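Local coordinates for glutathione S-transferase (Pseudomonas fluorescens, PDB 3M3M), which binds glutathione and probably catalyses its conjugation to other compounds, at residues Y4-D9 / Y29-V34; A138-E143 / S179-I184. All coordinates share one frame; numbering follows the deposited sequence.

How the contacts relate
Both contacts are partly buried and lie on opposite sides of the chain's centre, with centres about 32 Å apart and nearest atoms about 20 Å apart; they share no helix or strand. Contact 1 belongs to the thioredoxin-like N-terminal domain, where strands 4-8 and 29-33 pair in parallel at one side of the sheet, close to residues that bind glutathione. Contact 2 lies in the helical C-terminal domain and sets the start of helix 182-192 against helix 125-146. Main-chain hydrogen bonds carry the first, side chains filling in on both faces of the sheet. Every hydrogen bond between the segments of contact 2 involves a side chain, chiefly a carboxylate that accepts from the first amides of a helix.

Contact 1: residues Y4-D9 / Y29-V34; sequences YKVYGD and YEWQAV
G8 O is met by two groups of 29-34: V34 N donates a 2.8 Å hydrogen bond to it from 37° above the carbonyl plane, and A33 CA makes a CA-H...O contact. The parallel ladder consists further of G8 N to Q32 O, Q32 N to V6 O, V6 N to E30 O and E30 N to Y4 O, the Q32 N to V6 O bond being nearly straight at 172°. On one face of the sheet V6 CG1, anti to the backbone N (chi1 177°), sits over the six-membered ring of W31, 3.8 Å from its centroid in a CH-pi contact, and helix 13-24 covers V6 with I18 and L22. On the other, the extended chains of K5 and E30 run side by side; water 1 joins them, accepting from K5 NZ at 3.0 Å and donating to E30 OE1. K5 NZ also donates to Y7 OH, which is bonded in turn to E59 of strand 57-60. Q32 CG packs 3.7 Å from Y7 CD1. The strands and helix 13-24 between them form the beta-alpha-beta unit that opens the thioredoxin-like fold of glutathione transferases, with V34 and D9 reaching T41 and I55 of the glutathione site.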
loop_
_atom_site.group_PDB
_atom_site.type_symbol
_atom_site.label_atom_id
_atom_site.label_comp_id
_atom_site.label_asym_id
_atom_site.label_seq_id
_atom_site.Cartn_x
_atom_site.Cartn_y
_atom_site.Cartn_z
ATOM N N TYR A 4 -11.503 -15.843 -2.680
ATOM C CA TYR A 4 -10.182 -15.228 -2.875
ATOM C C TYR A 4 -9.206 -15.813 -1.882
ATOM O O TYR A 4 -9.581 -16.100 -0.734
ATOM C CB TYR A 4 -10.281 -13.692 -2.675
ATOM C CG TYR A 4 -11.184 -12.979 -3.691
ATOM C CD1 TYR A 4 -10.870 -12.985 -5.045
ATOM C CD2 TYR A 4 -12.398 -12.438 -3.296
ATOM C CE1 TYR A 4 -11.729 -12.357 -6.002
ATOM C CE2 TYR A 4 -13.234 -11.812 -4.207
ATOM C CZ TYR A 4 -12.848 -11.745 -5.567
ATOM O OH TYR A 4 -13.715 -11.188 -6.478
ATOM N N LYS A 5 -7.949 -16.022 -2.310
ATOM C CA LYS A 5 -6.918 -16.427 -1.395
ATOM C C LYS A 5 -5.762 -15.430 -1.601
ATOM O O LYS A 5 -5.389 -15.200 -2.746
ATOM C CB LYS A 5 -6.439 -17.864 -1.696
ATOM C CG LYS A 5 -5.293 -18.327 -0.787
ATOM C CD LYS A 5 -5.000 -19.823 -1.075
ATOM C CE LYS A 5 -3.921 -20.360 -0.171
ATOM N NZ LYS A 5 -3.604 -21.820 -0.559
ATOM N N VAL A 6 -5.307 -14.835 -0.510
ATOM C CA VAL A 6 -4.166 -13.868 -0.580
ATOM C C VAL A 6 -2.994 -14.537 0.010
ATOM O O VAL A 6 -3.058 -15.046 1.134
ATOM C CB VAL A 6 -4.486 -12.585 0.281
ATOM C CG1 VAL A 6 -3.264 -11.636 0.255
ATOM C CG2 VAL A 6 -5.837 -11.865 -0.203
ATOM N N TYR A 7 -1.869 -14.503 -0.716
ATOM C CA TYR A 7 -0.616 -14.833 -0.139
ATOM C C TYR A 7 0.031 -13.548 0.334
ATOM O O TYR A 7 0.255 -12.635 -0.483
ATOM C CB TYR A 7 0.267 -15.475 -1.217
ATOM C CG TYR A 7 -0.288 -16.813 -1.639
ATOM C CD1 TYR A 7 0.181 -18.017 -1.074
ATOM C CD2 TYR A 7 -1.286 -16.874 -2.644
ATOM C CE1 TYR A 7 -0.370 -19.252 -1.405
ATOM C CE2 TYR A 7 -1.850 -18.137 -3.013
ATOM C CZ TYR A 7 -1.377 -19.293 -2.400
ATOM O OH TYR A 7 -1.911 -20.541 -2.795
ATOM N N GLY A 8 0.390 -13.452 1.621
ATOM C CA GLY A 8 0.764 -12.125 2.125
ATOM C C GLY A 8 1.388 -12.183 3.508
ATOM O O GLY A 8 1.444 -13.267 4.149
ATOM N N ASP A 9 1.824 -11.006 3.976
ATOM C CA ASP A 9 2.322 -10.780 5.317
ATOM C C ASP A 9 1.554 -9.560 5.800
ATOM O O ASP A 9 1.636 -8.498 5.228
ATOM C CB ASP A 9 3.799 -10.564 5.244
ATOM C CG ASP A 9 4.469 -10.154 6.629
ATOM O OD1 ASP A 9 3.779 -9.886 7.632
ATOM O OD2 ASP A 9 5.760 -10.207 6.638
ATOM N N TYR A 29 -12.324 -14.019 2.089
ATOM C CA TYR A 29 -10.968 -14.501 1.667
ATOM C C TYR A 29 -10.320 -15.454 2.611
ATOM O O TYR A 29 -10.553 -15.375 3.857
ATOM C CB TYR A 29 -10.024 -13.283 1.417
ATOM C CG TYR A 29 -9.830 -12.403 2.610
ATOM C CD1 TYR A 29 -8.636 -12.550 3.407
ATOM C CD2 TYR A 29 -10.779 -11.361 2.937
ATOM C CE1 TYR A 29 -8.454 -11.719 4.536
ATOM C CE2 TYR A 29 -10.588 -10.538 4.029
ATOM C CZ TYR A 29 -9.400 -10.729 4.823
ATOM O OH TYR A 29 -9.217 -9.947 5.921
ATOM N N GLU A 30 -9.368 -16.222 2.078
ATOM C CA GLU A 30 -8.480 -16.962 2.918
ATOM C C GLU A 30 -7.098 -16.191 2.855
ATOM O O GLU A 30 -6.777 -15.661 1.813
ATOM C CB GLU A 30 -8.323 -18.343 2.275
ATOM C CG GLU A 30 -7.238 -19.208 2.937
ATOM C CD GLU A 30 -7.077 -20.622 2.272
ATOM O OE1 GLU A 30 -7.872 -20.985 1.336
ATOM O OE2 GLU A 30 -6.137 -21.320 2.727
ATOM N N TRP A 31 -6.396 -16.157 3.951
ATOM C CA TRP A 31 -5.058 -15.506 3.993
ATOM C C TRP A 31 -4.026 -16.582 4.249
ATOM O O TRP A 31 -4.117 -17.294 5.270
ATOM C CB TRP A 31 -5.027 -14.430 5.069
ATOM C CG TRP A 31 -3.771 -13.569 5.041
ATOM C CD1 TRP A 31 -2.531 -13.808 5.642
ATOM C CD2 TRP A 31 -3.696 -12.258 4.467
ATOM N NE1 TRP A 31 -1.684 -12.695 5.452
ATOM C CE2 TRP A 31 -2.365 -11.744 4.722
ATOM C CE3 TRP A 31 -4.620 -11.462 3.772
ATOM C CZ2 TRP A 31 -1.933 -10.459 4.263
ATOM C CZ3 TRP A 31 -4.198 -10.135 3.350
ATOM C CH2 TRP A 31 -2.874 -9.671 3.604
ATOM N N GLN A 32 -3.062 -16.712 3.342
ATOM C CA GLN A 32 -1.940 -17.632 3.546
ATOM C C GLN A 32 -0.723 -16.807 3.938
ATOM O O GLN A 32 -0.235 -16.031 3.100
ATOM C CB GLN A 32 -1.714 -18.452 2.286
ATOM C CG GLN A 32 -0.416 -19.294 2.313
ATOM C CD GLN A 32 -0.419 -20.329 3.412
ATOM O OE1 GLN A 32 -1.246 -21.228 3.377
ATOM N NE2 GLN A 32 0.489 -20.181 4.433
ATOM N N ALA A 33 -0.255 -16.893 5.205
ATOM C CA ALA A 33 0.914 -16.135 5.668
ATOM C C ALA A 33 2.132 -16.585 4.894
ATOM O O ALA A 33 2.299 -17.784 4.670
ATOM C CB ALA A 33 1.150 -16.441 7.202
ATOM N N VAL A 34 2.958 -15.647 4.431
ATOM C CA VAL A 34 4.221 -15.908 3.722
ATOM C C VAL A 34 5.316 -15.221 4.562
ATOM O O VAL A 34 5.151 -14.031 4.926
ATOM C CB VAL A 34 4.139 -15.261 2.345
ATOM C CG1 VAL A 34 5.489 -15.327 1.597
ATOM C CG2 VAL A 34 3.039 -15.933 1.522
HETATM O O HOH W 1 -6.262 -22.916 0.104
HETATM O O HOH W 2 7.167 -12.068 5.445
#

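Contact 2: residues A138-E143 / S179-I184; sequences ALDVME and SRYPGI
The N-terminus of helix 182-192, in the all-helical C-terminal domain of the glutathione transferase fold, is met here by a carboxylate from another helix. E143 of helix 125-146 turns its two oxygens to the first turn: OE2 accepts from G183 N at 2.7 Å and OE1 from I184 N at 2.8 Å, both met on the syn side of the carboxylate. The chain bends at chi2 (72°), which turns CD back from an extended course. In the first turn of a helix such amides lack the carbonyl partners that a preceding helical turn would supply, and the helix dipole would be expected to favour a negative charge at this place. Y181, at the N-cap position, lays its ring against helix 125-146. L139 CB stands over one face, 3.9 Å from the ring centroid, while E143 CB comes to the ring edge, 3.7 Å from Y181 CD1. Beside the carboxylate I184 CD1 reaches 3.5 Å from L139 O and also packs on L139 CD2 and M142 CB; T168 of helix 159-168 touches all three residues. At the far end of the ring, Y181 OH donates a 2.6 Å hydrogen bond to D140 OD1, meeting it from 36° above the carboxylate plane.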
loop_
_atom_site.group_PDB
_atom_site.type_symbol
_atom_site.label_atom_id
_atom_site.label_comp_id
_atom_site.label_asym_id
_atom_site.label_seq_id
_atom_site.Cartn_x
_atom_site.Cartn_y
_atom_site.Cartn_z
ATOM N N ALA A 138 8.194 13.102 -1.582
ATOM C CA ALA A 138 6.882 12.510 -1.957
ATOM C C ALA A 138 5.767 12.963 -0.989
ATOM O O ALA A 138 4.642 13.261 -1.420
ATOM C CB ALA A 138 7.008 10.945 -1.943
ATOM N N LEU A 139 6.051 12.989 0.325
ATOM C CA LEU A 139 5.011 13.453 1.270
ATOM C C LEU A 139 4.660 14.934 1.009
ATOM O O LEU A 139 3.473 15.286 1.095
ATOM C CB LEU A 139 5.522 13.268 2.724
ATOM C CG LEU A 139 5.814 11.780 3.105
ATOM C CD1 LEU A 139 6.552 11.720 4.511
ATOM C CD2 LEU A 139 4.458 11.026 3.167
ATOM N N ASP A 140 5.656 15.704 0.519
ATOM C CA ASP A 140 5.358 17.074 0.174
ATOM C C ASP A 140 4.393 17.185 -0.978
ATOM O O ASP A 140 3.455 17.999 -0.963
ATOM C CB ASP A 140 6.640 17.851 -0.224
ATOM C CG ASP A 140 7.578 18.127 0.928
ATOM O OD1 ASP A 140 7.193 17.997 2.146
ATOM O OD2 ASP A 140 8.773 18.379 0.607
ATOM N N VAL A 141 4.551 16.334 -1.997
ATOM C CA VAL A 141 3.541 16.293 -3.087
ATOM C C VAL A 141 2.103 15.995 -2.599
ATOM O O VAL A 141 1.121 16.652 -3.013
ATOM C CB VAL A 141 3.964 15.242 -4.160
ATOM C CG1 VAL A 141 2.855 15.106 -5.230
ATOM C CG2 VAL A 141 5.348 15.667 -4.806
HETATM N N MSE A 142 2.007 14.963 -1.724
HETATM C CA MSE A 142 0.714 14.570 -1.196
HETATM C C MSE A 142 0.125 15.747 -0.353
HETATM O O MSE A 142 -1.080 15.947 -0.410
HETATM C CB MSE A 142 0.901 13.308 -0.270
HETATM C CG MSE A 142 1.185 12.090 -1.159
HETATM SE SE MSE A 142 1.618 10.620 0.147
HETATM C CE MSE A 142 -0.225 10.556 1.035
ATOM N N GLU A 143 0.969 16.364 0.477
ATOM C CA GLU A 143 0.531 17.509 1.360
ATOM C C GLU A 143 -0.054 18.617 0.515
ATOM O O GLU A 143 -1.113 19.174 0.840
ATOM C CB GLU A 143 1.691 17.998 2.228
ATOM C CG GLU A 143 1.295 19.134 3.303
ATOM C CD GLU A 143 0.461 18.582 4.440
ATOM O OE1 GLU A 143 0.316 17.304 4.527
ATOM O OE2 GLU A 143 0.009 19.437 5.244
ATOM N N SER A 179 3.997 14.967 11.872
ATOM C CA SER A 179 3.428 16.224 12.441
ATOM C C SER A 179 3.765 17.422 11.550
ATOM O O SER A 179 3.083 18.448 11.638
ATOM C CB SER A 179 3.919 16.531 13.888
ATOM O OG SER A 179 5.315 16.920 13.860
ATOM N N ARG A 180 4.755 17.285 10.642
ATOM C CA ARG A 180 5.056 18.272 9.617
ATOM C C ARG A 180 3.992 18.335 8.485
ATOM O O ARG A 180 4.003 19.287 7.643
ATOM C CB ARG A 180 6.402 17.916 8.977
ATOM C CG ARG A 180 7.563 17.780 9.966
ATOM C CD ARG A 180 8.785 17.626 9.094
ATOM N NE ARG A 180 9.935 17.378 9.926
ATOM C CZ ARG A 180 11.145 17.053 9.445
ATOM N NH1 ARG A 180 11.353 16.916 8.117
ATOM N NH2 ARG A 180 12.141 16.824 10.311
ATOM N N TYR A 181 3.061 17.369 8.491
ATOM C CA TYR A 181 2.090 17.183 7.397
ATOM C C TYR A 181 0.658 17.118 7.922
ATOM O O TYR A 181 -0.018 16.061 7.927
ATOM C CB TYR A 181 2.455 15.839 6.674
ATOM C CG TYR A 181 3.818 15.961 6.019
ATOM C CD1 TYR A 181 3.933 16.600 4.774
ATOM C CD2 TYR A 181 4.972 15.478 6.635
ATOM C CE1 TYR A 181 5.196 16.736 4.158
ATOM C CE2 TYR A 181 6.285 15.661 6.034
ATOM C CZ TYR A 181 6.328 16.283 4.747
ATOM O OH TYR A 181 7.565 16.421 4.183
ATOM N N PRO A 182 0.103 18.276 8.324
ATOM C CA PRO A 182 -1.267 18.193 8.808
ATOM C C PRO A 182 -2.314 17.877 7.799
ATOM O O PRO A 182 -3.447 17.334 8.188
ATOM C CB PRO A 182 -1.555 19.626 9.411
ATOM C CG PRO A 182 -0.438 20.497 8.713
ATOM C CD PRO A 182 0.736 19.602 8.540
ATOM N N GLY A 183 -2.045 18.168 6.516
ATOM C CA GLY A 183 -3.034 17.778 5.536
ATOM C C GLY A 183 -3.027 16.238 5.403
ATOM O O GLY A 183 -4.096 15.633 5.241
ATOM N N ILE A 184 -1.827 15.650 5.381
ATOM C CA ILE A 184 -1.746 14.121 5.417
ATOM C C ILE A 184 -2.449 13.534 6.654
ATOM O O ILE A 184 -3.254 12.621 6.554
ATOM C CB ILE A 184 -0.346 13.623 5.296
ATOM C CG1 ILE A 184 0.185 14.080 3.893
ATOM C CG2 ILE A 184 -0.275 12.035 5.407
ATOM C CD1 ILE A 184 1.683 13.569 3.605
#